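Side-chain contacts in VP5 (Halorubrum pleomorphic virus 6, PDB 6QGL), which is the envelope protein of a pleomorphic archaeal virus and probably drives fusion of the viral and host membranes: residues V55-K58 against S59-Q62; K121-N124 against E125-E129. All coordinates share one frame; numbering follows the deposited sequence.

Overall arrangement
Following the chain from the N terminus, contact 1 (55-58 against 59-62) lies on helix 43-66 and is complete before contact 2 (121-124 against 125-129) begins on helix 97-140. Each joins adjoining turns of its own helix, so neither closes a loop, and the two follow in series without nesting or crossing. Their centres are nevertheless only about 12 Å apart, because the two helices pack against each other in the N-terminal region. Two polar pairs join them: a salt bridge from Arg57 NE to Glu129 OE1, 2.9 Å, and a probable hydrogen bond from Asn61 ND2 to Thr126 OG1, 3.0 Å. Helix 229-257 and strand 180-189 also pack against helix 97-140.

Contact 1. Residues V55-K58 against S59-Q62; sequences VKRK and SNNQ
Arg57 and Asn61, one helical turn apart, meet through a water and through carbon packing. The water accepts from Arg57 NH1 at 2.9 Å and donates to Asn61 OD1 at 2.9 Å, closing a bridge along one side of the helix. The bend at chi2 (66°) brings Arg57 CD to 3.8 Å from Asn61 ND2; a second bend at chi3 turns NE and the guanidinium onward. The guanidinium plane is turned 42° from the amide plane, and the arginine touches the amide through CG and CD rather than through the guanidinium. Arg57 NH1 also donates to Val32 O, Arg57 NE pairs with Glu129, and Asn61 ND2 probably bonds Thr126 OG1 of helix 97-140.

The backbone joins the same residues by the i to i+4 bonds of alpha-helix 43-66. Asn61 N donates to Arg57 O at 2.9 Å, with an N-H...O angle of 161°, and Gln62 N to Lys58 O at 2.8 Å. Ser59 and Asn60 donate in the same way to Val55 and Lys56.

The remaining contact is alongside packing. Lys58, extended beyond CG, runs beside Gln62 with Lys58 CE 3.5 Å from Gln62 NE2. Each polar end has its own outside partner: Lys58 NZ donates to Gln225 O and Gln62 NE2 to Glu231 OE2.

Contact 2. Residues K121-N124 against E125-E129; sequences KSWN and ETVRE
Val127 sets one methyl over a face of the Trp123 indole in the tightly packed part of this contact. Val127 CG2 lies 3.5 Å from the centroid of the Trp123 six-membered ring and 21° off the ring normal, which meets the definition of a CH-pi contact. With CG1 of Val127 anti to the backbone N (chi1 177°), CG2 is the branch that faces back along the helix to the ring. The indole is fixed further by Trp123 NE1 donating to Leu184 O and by an edge-to-face meeting with Trp232.

Thr126 lies on the buried side too. Thr126 OG1 donates to Ser122 O at 2.7 Å. Thr126 N donates to the same oxygen at 3.2 Å. The two donors arrive from opposite faces of the Ser122 carbonyl plane, so one acceptor is gripped twice. This is the familiar helical pairing of a threonine hydroxyl with the carbonyl four residues back, here within helix 97-140, which packs on strand 180-189 and on helices 43-66 and 229-257. The same hydroxyl probably accepts from Asn61 ND2 of helix 43-66. The amide of Asn124 is held at both ends by strand 180-189, OD1 accepting from Leu184 N and ND2 donating to Thr182 O.

The exposed side is looser in its side chains. Arg128 folds back with NH2 3.7 Å from Asn124 CB, and Asn124 O lies 4.0 Å above one guanidinium face, offset toward the rim. A weak salt bridge leaves Arg128 NH1 and Glu125 OE1 3.3 Å apart. The backbone stays regular, Arg128 N donating to Asn124 O at 2.8 Å.

Contact 1. Residues V55-K58 against S59-Q62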
ATOM      1  N   VAL A  55      -3.782  -2.081  13.707  1.00 56.89           N
ATOM      2  CA  VAL A  55      -3.744  -0.848  12.913  1.00 57.62           C
ATOM      3  C   VAL A  55      -2.545  -0.882  11.955  1.00 61.58           C
ATOM      4  O   VAL A  55      -2.732  -0.655  10.758  1.00 61.84           O
ATOM      5  CB  VAL A  55      -3.797   0.427  13.803  1.00 62.79           C
ATOM      6  CG1 VAL A  55      -3.474   1.689  13.007  1.00 64.03           C
ATOM      7  CG2 VAL A  55      -5.158   0.564  14.477  1.00 62.76           C
ATOM      8  N   LYS A  56      -1.345  -1.238  12.468  1.00 57.76           N
ATOM      9  CA  LYS A  56      -0.106  -1.359  11.690  1.00 57.76           C
ATOM     10  C   LYS A  56      -0.244  -2.417  10.586  1.00 59.89           C
ATOM     11  O   LYS A  56       0.101  -2.127   9.443  1.00 60.08           O
ATOM     12  CB  LYS A  56       1.090  -1.670  12.609  1.00 60.93           C
ATOM     13  CG  LYS A  56       2.456  -1.569  11.937  1.00 75.87           C
ATOM     14  CD  LYS A  56       3.581  -1.974  12.888  1.00 86.00           C
ATOM     15  CE  LYS A  56       4.954  -1.883  12.263  1.00 97.73           C
ATOM     16  NZ  LYS A  56       5.210  -2.986  11.299  1.00105.82           N
ATOM     17  N   ARG A  57      -0.773  -3.619  10.920  1.00 54.73           N
ATOM     18  CA  ARG A  57      -0.985  -4.711   9.961  1.00 53.22           C
ATOM     19  C   ARG A  57      -1.960  -4.316   8.862  1.00 58.00           C
ATOM     20  O   ARG A  57      -1.667  -4.557   7.694  1.00 57.77           O
ATOM     21  CB  ARG A  57      -1.456  -6.003  10.660  1.00 50.56           C
ATOM     22  CG  ARG A  57      -1.651  -7.222   9.732  1.00 52.38           C
ATOM     23  CD  ARG A  57      -0.365  -7.754   9.107  1.00 50.64           C
ATOM     24  NE  ARG A  57       0.592  -8.187  10.125  1.00 51.89           N
ATOM     25  CZ  ARG A  57       1.845  -8.553   9.879  1.00 62.29           C
ATOM     26  NH1 ARG A  57       2.313  -8.549   8.639  1.00 46.78           N
ATOM     27  NH2 ARG A  57       2.640  -8.925  10.873  1.00 50.68           N
ATOM     28  N   LYS A  58      -3.108  -3.709   9.232  1.00 55.35           N
ATOM     29  CA  LYS A  58      -4.113  -3.271   8.266  1.00 55.59           C
ATOM     30  C   LYS A  58      -3.524  -2.222   7.326  1.00 61.82           C
ATOM     31  O   LYS A  58      -3.661  -2.364   6.116  1.00 61.26           O
ATOM     32  CB  LYS A  58      -5.381  -2.748   8.958  1.00 58.22           C
ATOM     33  CG  LYS A  58      -6.559  -2.652   7.996  1.00 65.64           C
ATOM     34  CD  LYS A  58      -7.684  -1.790   8.517  1.00 72.04           C
ATOM     35  CE  LYS A  58      -8.678  -1.527   7.413  1.00 78.87           C
ATOM     36  NZ  LYS A  58      -9.935  -0.939   7.935  1.00 87.50           N
ATOM     37  N   SER A  59      -2.819  -1.213   7.888  1.00 60.49           N
ATOM     38  CA  SER A  59      -2.164  -0.129   7.149  1.00 61.79           C
ATOM     39  C   SER A  59      -1.133  -0.665   6.156  1.00 65.09           C
ATOM     40  O   SER A  59      -1.076  -0.185   5.025  1.00 65.30           O
ATOM     41  CB  SER A  59      -1.511   0.856   8.115  1.00 67.24           C
ATOM     42  OG  SER A  59      -0.984   1.981   7.433  1.00 80.04           O
ATOM     43  N   ASN A  60      -0.339  -1.671   6.579  1.00 60.92           N
ATOM     44  CA  ASN A  60       0.672  -2.328   5.750  1.00 60.51           C
ATOM     45  C   ASN A  60      -0.002  -3.088   4.611  1.00 63.07           C
ATOM     46  O   ASN A  60       0.421  -2.957   3.461  1.00 63.14           O
ATOM     47  CB  ASN A  60       1.539  -3.271   6.602  1.00 62.02           C
ATOM     48  CG  ASN A  60       2.419  -4.207   5.805  1.00 86.73           C
ATOM     49  OD1 ASN A  60       3.388  -3.795   5.156  1.00 83.58           O
ATOM     50  ND2 ASN A  60       2.092  -5.492   5.835  1.00 77.24           N
ATOM     51  N   ASN A  61      -1.062  -3.862   4.931  1.00 58.22           N
ATOM     52  CA  ASN A  61      -1.817  -4.649   3.955  1.00 56.98           C
ATOM     53  C   ASN A  61      -2.543  -3.758   2.944  1.00 61.88           C
ATOM     54  O   ASN A  61      -2.583  -4.111   1.766  1.00 60.97           O
ATOM     55  CB  ASN A  61      -2.774  -5.625   4.646  1.00 54.90           C
ATOM     56  CG  ASN A  61      -2.100  -6.756   5.399  1.00 66.86           C
ATOM     57  OD1 ASN A  61      -0.896  -7.014   5.280  1.00 54.42           O
ATOM     58  ND2 ASN A  61      -2.872  -7.460   6.211  1.00 58.99           N
ATOM     59  N   GLN A  62      -3.067  -2.584   3.393  1.00 60.03           N
ATOM     60  CA  GLN A  62      -3.736  -1.602   2.529  1.00 61.19           C
ATOM     61  C   GLN A  62      -2.734  -1.056   1.506  1.00 67.18           C
ATOM     62  O   GLN A  62      -2.984  -1.124   0.306  1.00 66.48           O
ATOM     63  CB  GLN A  62      -4.341  -0.427   3.337  1.00 63.74           C
ATOM     64  CG  GLN A  62      -5.557  -0.738   4.221  1.00 78.83           C
ATOM     65  CD  GLN A  62      -6.785  -1.273   3.518  1.00 98.30           C
ATOM     66  OE1 GLN A  62      -7.159  -0.841   2.421  1.00 95.87           O
ATOM     67  NE2 GLN A  62      -7.459  -2.217   4.161  1.00 87.89           N
TER
HETATM   68  O   HOH W   1       1.013  -9.089   6.074  1.00 47.95           O

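Contact 2. Residues K121-N124 against E125-E129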
ATOM      1  N   LYS A 121       1.548 -15.048   1.018  1.00 48.99           N
ATOM      2  CA  LYS A 121       2.512 -14.945   2.116  1.00 48.92           C
ATOM      3  C   LYS A 121       2.084 -13.864   3.107  1.00 52.41           C
ATOM      4  O   LYS A 121       2.159 -14.101   4.312  1.00 52.39           O
ATOM      5  CB  LYS A 121       3.934 -14.669   1.597  1.00 51.62           C
ATOM      6  CG  LYS A 121       4.843 -15.895   1.618  1.00 57.05           C
ATOM      7  CD  LYS A 121       6.065 -15.757   0.710  1.00 64.97           C
ATOM      8  CE  LYS A 121       7.182 -14.888   1.242  1.00 77.58           C
ATOM      9  NZ  LYS A 121       8.160 -14.551   0.173  1.00 88.39           N
ATOM     10  N   SER A 122       1.603 -12.698   2.603  1.00 48.70           N
ATOM     11  CA  SER A 122       1.148 -11.590   3.450  1.00 48.60           C
ATOM     12  C   SER A 122      -0.149 -11.921   4.195  1.00 52.00           C
ATOM     13  O   SER A 122      -0.323 -11.457   5.326  1.00 52.13           O
ATOM     14  CB  SER A 122       1.036 -10.286   2.663  1.00 52.96           C
ATOM     15  OG  SER A 122      -0.162 -10.199   1.913  1.00 63.54           O
ATOM     16  N   TRP A 123      -1.037 -12.745   3.586  1.00 47.55           N
ATOM     17  CA  TRP A 123      -2.273 -13.209   4.226  1.00 46.97           C
ATOM     18  C   TRP A 123      -1.882 -14.128   5.379  1.00 51.73           C
ATOM     19  O   TRP A 123      -2.353 -13.937   6.498  1.00 51.34           O
ATOM     20  CB  TRP A 123      -3.190 -13.954   3.232  1.00 45.34           C
ATOM     21  CG  TRP A 123      -4.246 -14.793   3.899  1.00 46.17           C
ATOM     22  CD1 TRP A 123      -4.200 -16.138   4.132  1.00 49.32           C
ATOM     23  CD2 TRP A 123      -5.464 -14.325   4.493  1.00 45.97           C
ATOM     24  NE1 TRP A 123      -5.324 -16.539   4.815  1.00 48.77           N
ATOM     25  CE2 TRP A 123      -6.129 -15.452   5.028  1.00 50.03           C
ATOM     26  CE3 TRP A 123      -6.077 -13.063   4.594  1.00 47.28           C
ATOM     27  CZ2 TRP A 123      -7.366 -15.354   5.674  1.00 49.53           C
ATOM     28  CZ3 TRP A 123      -7.305 -12.970   5.227  1.00 48.93           C
ATOM     29  CH2 TRP A 123      -7.930 -14.103   5.769  1.00 49.76           C
ATOM     30  N   ASN A 124      -0.993 -15.106   5.099  1.00 48.97           N
ATOM     31  CA  ASN A 124      -0.478 -16.070   6.068  1.00 49.36           C
ATOM     32  C   ASN A 124       0.116 -15.390   7.284  1.00 54.39           C
ATOM     33  O   ASN A 124      -0.173 -15.815   8.401  1.00 54.68           O
ATOM     34  CB  ASN A 124       0.541 -17.003   5.415  1.00 49.91           C
ATOM     35  CG  ASN A 124      -0.081 -18.057   4.519  1.00 63.23           C
ATOM     36  OD1 ASN A 124      -1.310 -18.182   4.386  1.00 52.93           O
ATOM     37  ND2 ASN A 124       0.762 -18.854   3.891  1.00 55.07           N
ATOM     38  N   GLU A 125       0.894 -14.305   7.079  1.00 51.34           N
ATOM     39  CA  GLU A 125       1.489 -13.542   8.176  1.00 51.74           C
ATOM     40  C   GLU A 125       0.424 -12.829   9.021  1.00 55.15           C
ATOM     41  O   GLU A 125       0.529 -12.838  10.248  1.00 55.11           O
ATOM     42  CB  GLU A 125       2.554 -12.559   7.661  1.00 53.71           C
ATOM     43  CG  GLU A 125       3.452 -11.984   8.750  1.00 65.62           C
ATOM     44  CD  GLU A 125       4.109 -12.976   9.693  1.00 85.86           C
ATOM     45  OE1 GLU A 125       4.736 -13.945   9.203  1.00 83.16           O
ATOM     46  OE2 GLU A 125       3.996 -12.783  10.925  1.00 76.94           O
ATOM     47  N   THR A 126      -0.606 -12.240   8.369  1.00 50.85           N
ATOM     48  CA  THR A 126      -1.711 -11.538   9.040  1.00 50.22           C
ATOM     49  C   THR A 126      -2.422 -12.509   9.993  1.00 54.30           C
ATOM     50  O   THR A 126      -2.643 -12.205  11.166  1.00 54.23           O
ATOM     51  CB  THR A 126      -2.700 -10.972   7.986  1.00 54.87           C
ATOM     52  OG1 THR A 126      -1.996 -10.166   7.038  1.00 53.28           O
ATOM     53  CG2 THR A 126      -3.838 -10.172   8.610  1.00 52.72           C
ATOM     54  N   VAL A 127      -2.735 -13.688   9.462  1.00 50.86           N
ATOM     55  CA  VAL A 127      -3.445 -14.791  10.093  1.00 50.77           C
ATOM     56  C   VAL A 127      -2.582 -15.469  11.187  1.00 54.33           C
ATOM     57  O   VAL A 127      -3.127 -15.828  12.231  1.00 54.06           O
ATOM     58  CB  VAL A 127      -3.939 -15.719   8.955  1.00 54.88           C
ATOM     59  CG1 VAL A 127      -4.631 -16.964   9.469  1.00 55.24           C
ATOM     60  CG2 VAL A 127      -4.881 -14.951   8.049  1.00 54.55           C
ATOM     61  N   ARG A 128      -1.246 -15.574  10.985  1.00 50.85           N
ATOM     62  CA  ARG A 128      -0.316 -16.123  11.987  1.00 51.13           C
ATOM     63  C   ARG A 128      -0.170 -15.162  13.151  1.00 54.18           C
ATOM     64  O   ARG A 128      -0.039 -15.609  14.290  1.00 54.61           O
ATOM     65  CB  ARG A 128       1.081 -16.372  11.395  1.00 51.96           C
ATOM     66  CG  ARG A 128       1.239 -17.728  10.755  1.00 61.24           C
ATOM     67  CD  ARG A 128       2.692 -18.185  10.640  1.00 70.64           C
ATOM     68  NE  ARG A 128       3.532 -17.411   9.712  1.00 77.43           N
ATOM     69  CZ  ARG A 128       3.582 -17.603   8.398  1.00 85.92           C
ATOM     70  NH1 ARG A 128       4.350 -16.835   7.640  1.00 73.06           N
ATOM     71  NH2 ARG A 128       2.833 -18.535   7.828  1.00 68.88           N
ATOM     72  N   GLU A 129      -0.162 -13.842  12.856  1.00 49.59           N
ATOM     73  CA  GLU A 129      -0.055 -12.770  13.844  1.00 49.54           C
ATOM     74  C   GLU A 129      -1.271 -12.795  14.754  1.00 53.38           C
ATOM     75  O   GLU A 129      -1.098 -12.753  15.969  1.00 53.67           O
ATOM     76  CB  GLU A 129       0.092 -11.403  13.160  1.00 50.77           C
ATOM     77  CG  GLU A 129       0.298 -10.235  14.108  1.00 58.34           C
ATOM     78  CD  GLU A 129       0.383  -8.894  13.412  1.00 72.47           C
ATOM     79  OE1 GLU A 129      -0.600  -8.513  12.735  1.00 65.70           O
ATOM     80  OE2 GLU A 129       1.432  -8.223  13.541  1.00 62.50           O
TER